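Local coordinates for fibronectin type III domain-containing protein (Simiduia agarivorans, PDB 6P2K) that probably hydrolyses xyloglucan or related beta-glucans, as a family 74 glycoside hydrolase built on beta-propeller folds, at residues Ser104-Pro109 / Val169-Ser174; Thr178-Ser183 / Ile214-Asn219; Pro460-Gln465 / Lys482-His487. All coordinates share one frame; numbering follows the deposited sequence.

Interaction 1. Residues Ser104-Pro109 / Val169-Ser174; sequences SIAFKP and VVFDQS
Phe171 meets Ala106, Phe107, Lys108 and Pro109 where strands 102-108 and 166-171, each the first strand of its four-stranded sheet, run nearly parallel (12°) with a closest axis approach of 6.9 Å. At that spacing they do not pair: no hydrogen bond crosses, and the side chain of Phe171 occupies the gap. Its CB lies against the ring of Pro109, 3.6 Å from CD. The first torsion (chi1 -79°) sets CG anti to the carbonyl carbon, where it meets both Pro109 CD and Phe107 O. From CG the ring divides. On one branch, Phe171 CD1 is 3.1 Å from Phe107 O, which stands over one face toward the rim, and CE1 approaches Ala106 CB, which lies in the ring plane at the edge. The other branch begins with CD2, in contact with Pro109 CD. Next on it, Phe171 CE2 is 3.7 Å from Lys108 CB. At the tip, Phe171 CZ has Lys108 CA at 3.8 Å. Lys108 CA is also 3.8 Å from the centroid of the Phe171 ring and 15° off its normal, on the face that receives the carbonyl oxygen; this placement makes it a CH-pi contact. Around this ring, Ala106 CB packs on Val169 CG1 (3.8 Å), and Gln173, bent at chi2, brings NE2 to 3.7 Å from Pro109 CG. An alanine at Phe171 would probably open a gap between the Phe107-Lys108 backbone and strand 166-171 and leave Lys108 CA without its aromatic partner. Hydrogen bonding runs elsewhere: Ala106 pairs with Ile116, Val170 with Tyr180, and Lys108 NZ bonds to Asn177. The chemistry implies that the sheets meet here through apolar packing, a CH-pi contact and a backbone carbonyl set over the ring, without strand pairing.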
loop_
_atom_site.group_PDB
_atom_site.type_symbol
_atom_site.label_atom_id
_atom_site.label_comp_id
_atom_site.label_asym_id
_atom_site.label_seq_id
_atom_site.Cartn_x
_atom_site.Cartn_y
_atom_site.Cartn_z
ATOM N N SER B 104 -14.225 59.095 -11.751
ATOM C CA SER B 104 -13.028 59.871 -11.450
ATOM C C SER B 104 -13.398 61.044 -10.555
ATOM O O SER B 104 -14.384 61.738 -10.819
ATOM C CB SER B 104 -12.357 60.386 -12.731
ATOM O OG SER B 104 -12.383 59.420 -13.765
ATOM N N ILE B 105 -12.612 61.258 -9.501
ATOM C CA ILE B 105 -12.741 62.436 -8.647
ATOM C C ILE B 105 -11.344 62.982 -8.384
ATOM O O ILE B 105 -10.440 62.230 -8.005
ATOM C CB ILE B 105 -13.457 62.127 -7.316
ATOM C CG1 ILE B 105 -14.735 61.324 -7.557
ATOM C CG2 ILE B 105 -13.783 63.414 -6.579
ATOM C CD1 ILE B 105 -14.980 60.247 -6.517
ATOM N N ALA B 106 -11.165 64.287 -8.589
ATOM C CA ALA B 106 -9.864 64.918 -8.419
ATOM C C ALA B 106 -10.030 66.275 -7.752
ATOM O O ALA B 106 -10.958 67.025 -8.071
ATOM C CB ALA B 106 -9.140 65.081 -9.763
ATOM N N PHE B 107 -9.122 66.585 -6.831
ATOM C CA PHE B 107 -9.129 67.838 -6.092
ATOM C C PHE B 107 -8.044 68.776 -6.611
ATOM O O PHE B 107 -7.054 68.352 -7.212
ATOM C CB PHE B 107 -8.922 67.589 -4.595
ATOM C CG PHE B 107 -9.975 66.721 -3.969
ATOM C CD1 PHE B 107 -9.843 65.344 -3.964
ATOM C CD2 PHE B 107 -11.093 67.283 -3.381
ATOM C CE1 PHE B 107 -10.806 64.544 -3.388
ATOM C CE2 PHE B 107 -12.060 66.487 -2.803
ATOM C CZ PHE B 107 -11.916 65.115 -2.806
ATOM N N LYS B 108 -8.239 70.062 -6.359
ATOM C CA LYS B 108 -7.257 71.060 -6.768
ATOM C C LYS B 108 -6.151 71.153 -5.722
ATOM O O LYS B 108 -6.444 71.210 -4.523
ATOM C CB LYS B 108 -7.924 72.418 -6.956
ATOM C CG LYS B 108 -6.976 73.546 -7.326
ATOM C CD LYS B 108 -7.751 74.778 -7.773
ATOM C CE LYS B 108 -6.881 76.024 -7.756
ATOM N NZ LYS B 108 -7.659 77.247 -8.113
ATOM N N PRO B 109 -4.883 71.153 -6.127
ATOM C CA PRO B 109 -3.797 71.283 -5.148
ATOM C C PRO B 109 -3.859 72.627 -4.436
ATOM O O PRO B 109 -3.951 73.681 -5.069
ATOM C CB PRO B 109 -2.530 71.151 -6.003
ATOM C CG PRO B 109 -2.978 70.437 -7.243
ATOM C CD PRO B 109 -4.374 70.923 -7.489
ATOM N N VAL B 169 -8.454 62.248 -14.524
ATOM C CA VAL B 169 -8.446 63.701 -14.387
ATOM C C VAL B 169 -7.297 64.048 -13.452
ATOM O O VAL B 169 -7.297 63.628 -12.290
ATOM C CB VAL B 169 -9.775 64.241 -13.825
ATOM C CG1 VAL B 169 -9.638 65.708 -13.450
ATOM C CG2 VAL B 169 -10.908 64.039 -14.821
ATOM N N VAL B 170 -6.315 64.802 -13.945
ATOM C CA VAL B 170 -5.079 65.033 -13.207
ATOM C C VAL B 170 -4.721 66.514 -13.249
ATOM O O VAL B 170 -4.658 67.115 -14.328
ATOM C CB VAL B 170 -3.922 64.176 -13.757
ATOM C CG1 VAL B 170 -3.790 64.355 -15.263
ATOM C CG2 VAL B 170 -2.620 64.516 -13.047
ATOM N N PHE B 171 -4.475 67.091 -12.075
ATOM C CA PHE B 171 -4.034 68.472 -11.951
ATOM C C PHE B 171 -2.520 68.580 -12.120
ATOM O O PHE B 171 -1.778 67.600 -12.002
ATOM C CB PHE B 171 -4.427 69.046 -10.589
ATOM C CG PHE B 171 -5.864 69.459 -10.491
ATOM C CD1 PHE B 171 -6.858 68.514 -10.303
ATOM C CD2 PHE B 171 -6.221 70.796 -10.567
ATOM C CE1 PHE B 171 -8.183 68.893 -10.204
ATOM C CE2 PHE B 171 -7.543 71.182 -10.468
ATOM C CZ PHE B 171 -8.527 70.230 -10.287
ATOM N N ASP B 172 -2.068 69.803 -12.392
ATOM C CA ASP B 172 -0.648 70.135 -12.409
ATOM C C ASP B 172 -0.263 70.595 -11.007
ATOM O O ASP B 172 -0.705 71.654 -10.551
ATOM C CB ASP B 172 -0.361 71.212 -13.456
ATOM C CG ASP B 172 1.105 71.641 -13.491
ATOM O OD1 ASP B 172 1.911 71.156 -12.671
ATOM O OD2 ASP B 172 1.459 72.464 -14.362
ATOM N N GLN B 173 0.571 69.805 -10.329
ATOM C CA GLN B 173 0.956 70.128 -8.959
ATOM C C GLN B 173 1.711 71.447 -8.860
ATOM O O GLN B 173 1.733 72.053 -7.783
ATOM C CB GLN B 173 1.809 69.002 -8.370
ATOM C CG GLN B 173 1.089 67.667 -8.242
ATOM C CD GLN B 173 -0.049 67.710 -7.246
ATOM O OE1 GLN B 173 0.118 68.172 -6.118
ATOM N NE2 GLN B 173 -1.217 67.229 -7.659
ATOM N N SER B 174 2.326 71.906 -9.950
ATOM C CA SER B 174 3.137 73.118 -9.925
ATOM C C SER B 174 2.367 74.374 -10.321
ATOM O O SER B 174 2.908 75.478 -10.189
ATOM C CB SER B 174 4.358 72.946 -10.837
ATOM O OG SER B 174 5.427 72.327 -10.140
#

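Interaction 2. Residues Thr178-Ser183 / Ile214-Asn219; sequences TVYLGS and IALSPN
Gly182 and Ile214 mark the nearest backbone approach, with CA atoms 5.5 Å apart, on strands 179-183 and 214-216 whose axes come within 7.3 Å at 160°, an antiparallel course without a hydrogen bond between them. Ile214 bridges the interval. Its chi1 of 59° puts CG1 between the backbone N and the carbonyl carbon, the crowded position, and CD1 extends from there onto the opposing main chain. This methyl lies 3.3 Å from Leu181 C and equally close to Gly182 N, so it rests on the peptide link itself, and it also touches Tyr180 CB at 3.6 Å. The other branch, CG2, is 4.0 Å from Gly182 CA; a beta carbon in standard geometry on Gly182 would fall about 3.0 Å from Ile214 CG2, so the bare glycine permits this close approach. Further along, Tyr180 CE1 meets Leu216 CD2 more loosely, at 4.2 Å, and Tyr180 OH has a weak hydrogen bond to Lys189 NZ. All five touching residues are buried. Strand 179-183 is the second of its sheet, paired with 166-171 and 187-190, whereas strand 210-216 begins the next sheet. Ile214 also touches Val187 and Leu216 touches Val170, while Ala215 packs on Pro268 and Val270 of strand 265-270, first in the sheet that follows.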
loop_
_atom_site.group_PDB
_atom_site.type_symbol
_atom_site.label_atom_id
_atom_site.label_comp_id
_atom_site.label_asym_id
_atom_site.label_seq_id
_atom_site.Cartn_x
_atom_site.Cartn_y
_atom_site.Cartn_z
ATOM N N THR B 178 -4.119 74.363 -13.789
ATOM C CA THR B 178 -3.897 73.533 -14.964
ATOM C C THR B 178 -4.367 72.116 -14.649
ATOM O O THR B 178 -4.057 71.588 -13.580
ATOM C CB THR B 178 -2.418 73.524 -15.348
ATOM O OG1 THR B 178 -1.971 74.872 -15.523
ATOM C CG2 THR B 178 -2.204 72.718 -16.632
ATOM N N VAL B 179 -5.120 71.508 -15.563
ATOM C CA VAL B 179 -5.618 70.146 -15.354
ATOM C C VAL B 179 -6.025 69.551 -16.701
ATOM O O VAL B 179 -6.578 70.242 -17.561
ATOM C CB VAL B 179 -6.791 70.137 -14.343
ATOM C CG1 VAL B 179 -7.817 71.219 -14.683
ATOM C CG2 VAL B 179 -7.443 68.767 -14.265
ATOM N N TYR B 180 -5.736 68.257 -16.876
ATOM C CA TYR B 180 -6.091 67.491 -18.063
ATOM C C TYR B 180 -7.067 66.374 -17.714
ATOM O O TYR B 180 -7.118 65.891 -16.579
ATOM C CB TYR B 180 -4.865 66.847 -18.725
ATOM C CG TYR B 180 -3.752 67.785 -19.110
ATOM C CD1 TYR B 180 -2.952 68.379 -18.146
ATOM C CD2 TYR B 180 -3.479 68.050 -20.445
ATOM C CE1 TYR B 180 -1.929 69.225 -18.496
ATOM C CE2 TYR B 180 -2.455 68.896 -20.808
ATOM C CZ TYR B 180 -1.683 69.482 -19.828
ATOM O OH TYR B 180 -0.659 70.326 -20.183
ATOM N N LEU B 181 -7.826 65.944 -18.719
ATOM C CA LEU B 181 -8.634 64.739 -18.618
ATOM C C LEU B 181 -8.335 63.828 -19.801
ATOM O O LEU B 181 -8.036 64.290 -20.906
ATOM C CB LEU B 181 -10.144 65.048 -18.558
ATOM C CG LEU B 181 -10.886 65.613 -19.772
ATOM C CD1 LEU B 181 -11.394 64.522 -20.716
ATOM C CD2 LEU B 181 -12.037 66.466 -19.282
ATOM N N GLY B 182 -8.419 62.526 -19.550
ATOM C CA GLY B 182 -8.221 61.532 -20.582
ATOM C C GLY B 182 -9.492 60.757 -20.854
ATOM O O GLY B 182 -10.065 60.157 -19.942
ATOM N N SER B 183 -9.944 60.759 -22.103
ATOM C CA SER B 183 -11.267 60.243 -22.417
ATOM C C SER B 183 -11.229 59.504 -23.745
ATOM O O SER B 183 -10.249 59.564 -24.491
ATOM C CB SER B 183 -12.303 61.373 -22.463
ATOM O OG SER B 183 -13.515 60.926 -23.040
ATOM N N ILE B 214 -4.444 59.124 -18.699
ATOM C CA ILE B 214 -3.296 60.010 -18.811
ATOM C C ILE B 214 -2.588 60.079 -17.468
ATOM O O ILE B 214 -3.153 59.767 -16.418
ATOM C CB ILE B 214 -3.678 61.434 -19.255
ATOM C CG1 ILE B 214 -4.664 62.037 -18.258
ATOM C CG2 ILE B 214 -4.246 61.418 -20.661
ATOM C CD1 ILE B 214 -5.275 63.309 -18.726
ATOM N N ALA B 215 -1.334 60.515 -17.522
ATOM C CA ALA B 215 -0.541 60.775 -16.335
ATOM C C ALA B 215 0.277 62.033 -16.568
ATOM O O ALA B 215 0.739 62.285 -17.684
ATOM C CB ALA B 215 0.375 59.594 -15.997
ATOM N N LEU B 216 0.446 62.821 -15.513
ATOM C CA LEU B 216 1.168 64.081 -15.589
ATOM C C LEU B 216 2.257 64.086 -14.530
ATOM O O LEU B 216 2.001 63.745 -13.371
ATOM C CB LEU B 216 0.221 65.264 -15.390
ATOM C CG LEU B 216 0.840 66.651 -15.251
ATOM C CD1 LEU B 216 1.562 67.026 -16.523
ATOM C CD2 LEU B 216 -0.243 67.663 -14.936
ATOM N N SER B 217 3.467 64.459 -14.934
ATOM C CA SER B 217 4.567 64.546 -13.992
ATOM C C SER B 217 4.299 65.655 -12.975
ATOM O O SER B 217 3.697 66.680 -13.310
ATOM C CB SER B 217 5.878 64.813 -14.727
ATOM O OG SER B 217 6.930 65.083 -13.819
ATOM N N PRO B 218 4.725 65.466 -11.721
ATOM C CA PRO B 218 4.444 66.469 -10.678
ATOM C C PRO B 218 4.859 67.886 -11.033
ATOM O O PRO B 218 4.200 68.839 -10.598
ATOM C CB PRO B 218 5.237 65.936 -9.479
ATOM C CG PRO B 218 5.223 64.460 -9.670
ATOM C CD PRO B 218 5.296 64.229 -11.160
ATOM N N ASN B 219 5.924 68.065 -11.808
ATOM C CA ASN B 219 6.303 69.409 -12.216
ATOM C C ASN B 219 5.446 69.928 -13.369
ATOM O O ASN B 219 5.688 71.037 -13.859
ATOM C CB ASN B 219 7.795 69.458 -12.568
ATOM C CG ASN B 219 8.172 68.538 -13.717
ATOM O OD1 ASN B 219 7.316 67.989 -14.407
ATOM N ND2 ASN B 219 9.476 68.373 -13.930
#

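Interaction 3. Residues Pro460-Gln465 / Lys482-His487; sequences PTVVAQ and KRLNTH. With PE3 (3,6,9,12,15,18,21,24,27,30,33,36,39-tridecaoxahentetracontane-1,41-diol), chain V.
Antiparallel strand pairing joins strands 459-467 and 478-483, the second and third of a four-stranded sheet. Val462 and Lys482 form a hydrogen-bonded pair: Val462 N reaches Lys482 O at 2.8 Å, and Lys482 N returns to Val462 O at 2.9 Å. Thr461 and Arg483 make the adjoining non-hydrogen-bonded pair, side chains side by side; Thr461 OG1 lies 3.6 Å from Arg483 CG and is hydrogen-bonded to Val459 O. Just beyond the strand, Leu484 N continues the pairing to Pro460 O at 2.8 Å, nearly along the C=O axis (164°). A chi1 of -62° sets Leu484 CG anti to the carbonyl carbon, near Pro460 O, and Leu484 CD2 packs obliquely against Val462 CG2 at 3.7 Å. Leu484 CB sits over the centre of the His487 ring, whose NE2 is hydrogen-bonded to His409. Pro460 CG approaches His487 CE1 at 4.0 Å, and Pro460 CD lies 3.6 Å from O43 of the bound polyethylene glycol. Lys482 NZ and Arg483 NH1 form salt bridges with Glu424 and Asp547. Leu484 centres an inverse gamma turn, with a weak Asn485 N to Arg483 O bond. Such antiparallel hairpin pairing within a four-stranded sheet is typical of a beta-propeller blade.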
loop_
_atom_site.group_PDB
_atom_site.type_symbol
_atom_site.label_atom_id
_atom_site.label_comp_id
_atom_site.label_asym_id
_atom_site.label_seq_id
_atom_site.Cartn_x
_atom_site.Cartn_y
_atom_site.Cartn_z
ATOM N N PRO B 460 -20.461 9.223 2.927
ATOM C CA PRO B 460 -21.021 10.452 2.354
ATOM C C PRO B 460 -20.162 10.944 1.201
ATOM O O PRO B 460 -18.932 10.925 1.266
ATOM C CB PRO B 460 -21.011 11.433 3.532
ATOM C CG PRO B 460 -19.978 10.900 4.474
ATOM C CD PRO B 460 -20.001 9.407 4.314
ATOM N N THR B 461 -20.825 11.379 0.133
ATOM C CA THR B 461 -20.156 11.648 -1.132
ATOM C C THR B 461 -20.716 12.922 -1.742
ATOM O O THR B 461 -21.915 12.999 -2.033
ATOM C CB THR B 461 -20.335 10.471 -2.096
ATOM O OG1 THR B 461 -19.838 9.276 -1.482
ATOM C CG2 THR B 461 -19.592 10.720 -3.402
ATOM N N VAL B 462 -19.845 13.915 -1.941
ATOM C CA VAL B 462 -20.236 15.131 -2.637
ATOM C C VAL B 462 -20.539 14.798 -4.091
ATOM O O VAL B 462 -19.814 14.027 -4.729
ATOM C CB VAL B 462 -19.118 16.186 -2.545
ATOM C CG1 VAL B 462 -19.672 17.584 -2.801
ATOM C CG2 VAL B 462 -18.408 16.104 -1.202
ATOM N N VAL B 463 -21.619 15.369 -4.620
ATOM C CA VAL B 463 -21.918 15.330 -6.046
ATOM C C VAL B 463 -21.998 16.765 -6.545
ATOM O O VAL B 463 -22.469 17.654 -5.827
ATOM C CB VAL B 463 -23.225 14.568 -6.357
ATOM C CG1 VAL B 463 -23.115 13.130 -5.899
ATOM C CG2 VAL B 463 -24.429 15.250 -5.707
ATOM N N ALA B 464 -21.522 16.997 -7.767
ATOM C CA ALA B 464 -21.445 18.356 -8.279
ATOM C C ALA B 464 -21.592 18.376 -9.792
ATOM O O ALA B 464 -21.087 17.495 -10.493
ATOM C CB ALA B 464 -20.120 19.023 -7.883
ATOM N N GLN B 465 -22.304 19.386 -10.279
ATOM C CA GLN B 465 -22.186 19.815 -11.664
ATOM C C GLN B 465 -20.970 20.731 -11.753
ATOM O O GLN B 465 -20.938 21.783 -11.108
ATOM C CB GLN B 465 -23.465 20.527 -12.105
ATOM C CG GLN B 465 -23.291 21.600 -13.174
ATOM C CD GLN B 465 -22.812 21.036 -14.499
ATOM O OE1 GLN B 465 -23.117 19.895 -14.847
ATOM N NE2 GLN B 465 -22.062 21.839 -15.247
ATOM N N LYS B 482 -17.073 13.209 -5.019
ATOM C CA LYS B 482 -15.952 13.144 -4.083
ATOM C C LYS B 482 -16.395 12.375 -2.846
ATOM O O LYS B 482 -17.219 12.866 -2.066
ATOM C CB LYS B 482 -15.449 14.535 -3.691
ATOM C CG LYS B 482 -14.579 14.515 -2.428
ATOM C CD LYS B 482 -14.004 15.879 -2.094
ATOM C CE LYS B 482 -12.876 16.250 -3.047
ATOM N NZ LYS B 482 -12.260 17.568 -2.702
ATOM N N ARG B 483 -15.847 11.177 -2.667
ATOM C CA ARG B 483 -16.124 10.407 -1.465
ATOM C C ARG B 483 -15.411 11.037 -0.277
ATOM O O ARG B 483 -14.200 11.272 -0.318
ATOM C CB ARG B 483 -15.682 8.958 -1.654
ATOM C CG ARG B 483 -16.604 8.158 -2.557
ATOM C CD ARG B 483 -15.936 6.880 -3.039
ATOM N NE ARG B 483 -14.999 7.134 -4.132
ATOM C CZ ARG B 483 -14.546 6.198 -4.958
ATOM N NH1 ARG B 483 -14.952 4.940 -4.819
ATOM N NH2 ARG B 483 -13.693 6.519 -5.926
ATOM N N LEU B 484 -16.169 11.330 0.779
ATOM C CA LEU B 484 -15.618 11.973 1.970
ATOM C C LEU B 484 -15.095 10.906 2.932
ATOM O O LEU B 484 -15.598 10.706 4.040
ATOM C CB LEU B 484 -16.665 12.869 2.621
ATOM C CG LEU B 484 -17.152 14.023 1.738
ATOM C CD1 LEU B 484 -18.348 14.727 2.369
ATOM C CD2 LEU B 484 -16.022 15.010 1.473
ATOM N N ASN B 485 -14.055 10.207 2.468
ATOM C CA ASN B 485 -13.445 9.157 3.276
ATOM C C ASN B 485 -12.819 9.726 4.542
ATOM O O ASN B 485 -12.896 9.113 5.612
ATOM C CB ASN B 485 -12.394 8.406 2.458
ATOM C CG ASN B 485 -13.000 7.599 1.328
ATOM O OD1 ASN B 485 -13.935 6.827 1.534
ATOM N ND2 ASN B 485 -12.470 7.774 0.123
ATOM N N THR B 486 -12.193 10.898 4.441
ATOM C CA THR B 486 -11.495 11.493 5.568
ATOM C C THR B 486 -11.996 12.880 5.941
ATOM O O THR B 486 -11.559 13.412 6.967
ATOM C CB THR B 486 -9.985 11.579 5.287
ATOM O OG1 THR B 486 -9.751 12.413 4.145
ATOM C CG2 THR B 486 -9.402 10.197 5.035
ATOM N N HIS B 487 -12.898 13.472 5.158
ATOM C CA HIS B 487 -13.321 14.859 5.357
ATOM C C HIS B 487 -12.099 15.770 5.454
ATOM O O HIS B 487 -11.955 16.581 6.373
ATOM C CB HIS B 487 -14.217 14.994 6.592
ATOM C CG HIS B 487 -15.543 14.313 6.451
ATOM N ND1 HIS B 487 -15.696 12.948 6.572
ATOM C CD2 HIS B 487 -16.778 14.807 6.192
ATOM C CE1 HIS B 487 -16.967 12.631 6.397
ATOM N NE2 HIS B 487 -17.645 13.741 6.167
HETATM O O43 PE3 V . -23.279 8.286 5.313
HETATM C C42 PE3 V . -24.562 8.804 4.957
HETATM C C41 PE3 V . -24.399 10.129 4.209
HETATM O O40 PE3 V . -25.712 10.604 3.886
HETATM C C39 PE3 V . -25.651 11.859 3.198
HETATM C C38 PE3 V . -27.072 12.307 2.880
HETATM O O37 PE3 V . -27.824 12.455 4.099
#

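In the fold
Interactions 1 and 2 are neighbours, their centres about 8 Å apart, and strands 166-171 and 179-183, adjacent in one sheet, connect them: Asp172 N lies 2.9 Å from Thr178 O, a probable hydrogen bond. Together they pack that sheet against the one before it and the one after it, as between successive propeller blades. Interaction 3 instead works inside a single sheet on the opposite side of the chain's centre, about 56 Å from either of the others between centres. It is also the one nearest the metal sites: the Arg483 side chain is about 6 Å from that of Asp544, a zinc ligand of this protein although no zinc is bound to it in this chain, and, separately, about 10 Å from a bound zinc ion.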